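Local coordinates for deoxy-D-mannose-octulosonate 8-phosphate phosphatase (Haemophilus influenzae Rd, PDB 1K1E), which hydrolyses 3-deoxy-D-manno-octulosonate 8-phosphate to 3-deoxy-D-manno-octulosonate and inorganic phosphate, a step in lipopolysaccharide biosynthesis that uses magnesium as cofactor, at the interface of chains A and B. Residues are numbered along the deposited sequence; one frame, centred on the assembly and turned at random. Chains: chain A/B, deoxy-D-mannose-octulosonate 8-phosphate phosphatase.

The interface of chains A and B. Residues chain A 108-110; chain B 39, 42, 46, 149, 171.
The CG2 methyl of A:Val110 fits the corner between the B:Phe171 ring and B:Leu42, 3.6 Å from B:Phe171 CZ and about as far from the leucine methyl CD2. This is a subunit contact within the homotetramer of a haloacid dehalogenase (HAD) family phosphatase. The loop carrying the metal ligand A:Asp107 and the short 3-10 helix 109-111 following it meet helices 38-49, 147-158 and 168-172 of the neighbour. Beta-branched valine suits the centre because both methyls pack on the ring, CG1 at CE2 and CG2 at CZ. The flat aromatic takes backbone as well, A:Val110 CA sitting over its face 3.8 Å from the B:Phe171 ring centroid. B:Leu42's branched end lets CD2 touch both the valine and the carboxylate of A:Asp108.

A:Ser109 marks the passage to polar ground. Its CB approaches CD1 of B:Phe171 and CE of B:Met46, whose long, flexible thioether reaches this far, whereas A:Ser109 OG, turned beside the backbone N (chi1 -56°), hydrogen-bonds at 3.1 Å to B:Arg149 NH2.

At the rim the carboxylate of A:Asp108 meets the edge of the B:Arg149 guanidinium in a salt bridge, the two planes 30° apart. B:Arg149 NH1 donates to the syn lone pair of A:Asp108 OD1 at 2.9 Å; the bond from NH2 to OD2 is more bent and weak. OD2 also accepts a hydrogen bond from the backbone N of A:Ser109, above the carboxylate plane, likely steadying the acid. Arginine can serve several acceptors: B:Arg149 NH1 also donates to B:Arg39 O at 2.9 Å, which should restrict the group's rotation, and B:Met46 SD lies over the rim of one guanidinium face. B:Arg39, which probably contacts substrate as in related enzymes, offers its aliphatic stem, B:Arg39 CG lying 3.5 Å from the carboxylate carbon A:Asp108 CG.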
loop_
_atom_site.group_PDB
_atom_site.type_symbol
_atom_site.label_atom_id
_atom_site.label_comp_id
_atom_site.label_asym_id
_atom_site.label_seq_id
_atom_site.Cartn_x
_atom_site.Cartn_y
_atom_site.Cartn_z
ATOM N N ASP A 108 -8.803 6.988 15.922
ATOM C CA ASP A 108 -9.137 5.884 16.852
ATOM C C ASP A 108 -9.585 6.297 18.233
ATOM O O ASP A 108 -9.663 7.509 18.544
ATOM C CB ASP A 108 -7.902 4.917 16.949
ATOM C CG ASP A 108 -8.289 3.466 17.256
ATOM O OD1 ASP A 108 -7.342 2.627 17.338
ATOM O OD2 ASP A 108 -9.517 3.176 17.369
ATOM N N SER A 109 -9.874 5.282 19.064
ATOM C CA SER A 109 -10.381 5.509 20.423
ATOM C C SER A 109 -9.530 6.455 21.226
ATOM O O SER A 109 -10.082 7.288 21.974
ATOM C CB SER A 109 -10.526 4.165 21.170
ATOM O OG SER A 109 -11.387 3.311 20.389
ATOM N N VAL A 110 -8.211 6.327 21.077
ATOM C CA VAL A 110 -7.267 7.185 21.800
ATOM C C VAL A 110 -7.565 8.647 21.510
ATOM O O VAL A 110 -7.265 9.479 22.333
ATOM C CB VAL A 110 -5.754 6.925 21.370
ATOM C CG1 VAL A 110 -4.757 7.457 22.460
ATOM C CG2 VAL A 110 -5.499 5.413 21.137
ATOM N N ARG B 39 -4.344 0.013 14.730
ATOM C CA ARG B 39 -5.595 -0.186 15.412
ATOM C C ARG B 39 -5.785 -1.630 15.887
ATOM O O ARG B 39 -6.532 -1.870 16.857
ATOM C CB ARG B 39 -6.784 0.330 14.571
ATOM C CG ARG B 39 -6.775 1.940 14.442
ATOM C CD ARG B 39 -8.091 2.521 13.819
ATOM N NE ARG B 39 -8.363 2.041 12.442
ATOM C CZ ARG B 39 -7.884 2.601 11.325
ATOM N NH1 ARG B 39 -7.096 3.680 11.415
ATOM N NH2 ARG B 39 -8.197 2.123 10.128
ATOM N N LEU B 42 -3.989 -1.815 19.181
ATOM C CA LEU B 42 -4.810 -1.275 20.265
ATOM C C LEU B 42 -5.889 -2.312 20.643
ATOM O O LEU B 42 -6.136 -2.535 21.832
ATOM C CB LEU B 42 -5.434 0.078 19.873
ATOM C CG LEU B 42 -6.247 0.691 21.028
ATOM C CD1 LEU B 42 -5.392 0.840 22.259
ATOM C CD2 LEU B 42 -6.810 2.055 20.644
ATOM N N MET B 46 -6.596 -3.994 24.258
ATOM C CA MET B 46 -7.908 -3.955 24.914
ATOM C C MET B 46 -8.334 -5.332 25.349
ATOM O O MET B 46 -8.921 -5.509 26.407
ATOM C CB MET B 46 -8.918 -3.351 23.964
ATOM C CG MET B 46 -8.675 -1.834 23.778
ATOM S SD MET B 46 -9.650 -1.210 22.395
ATOM C CE MET B 46 -9.617 0.554 22.668
ATOM N N ARG B 149 -8.998 -5.902 14.815
ATOM C CA ARG B 149 -9.695 -4.903 15.640
ATOM C C ARG B 149 -11.213 -5.040 15.447
ATOM O O ARG B 149 -12.018 -4.931 16.398
ATOM C CB ARG B 149 -9.238 -3.530 15.234
ATOM C CG ARG B 149 -9.952 -2.418 15.985
ATOM C CD ARG B 149 -9.747 -2.533 17.576
ATOM N NE ARG B 149 -10.312 -1.348 18.263
ATOM C CZ ARG B 149 -9.710 -0.166 18.350
ATOM N NH1 ARG B 149 -8.485 0.043 17.852
ATOM N NH2 ARG B 149 -10.369 0.871 18.835
ATOM N N PHE B 171 -11.949 4.800 27.648
ATOM C CA PHE B 171 -10.609 4.706 27.148
ATOM C C PHE B 171 -9.580 5.149 28.197
ATOM O O PHE B 171 -8.702 4.345 28.585
ATOM C CB PHE B 171 -10.401 5.506 25.829
ATOM C CG PHE B 171 -9.014 5.321 25.279
ATOM C CD1 PHE B 171 -8.678 4.153 24.643
ATOM C CD2 PHE B 171 -8.001 6.238 25.552
ATOM C CE1 PHE B 171 -7.373 3.885 24.295
ATOM C CE2 PHE B 171 -6.692 5.985 25.204
ATOM C CZ PHE B 171 -6.369 4.796 24.572
#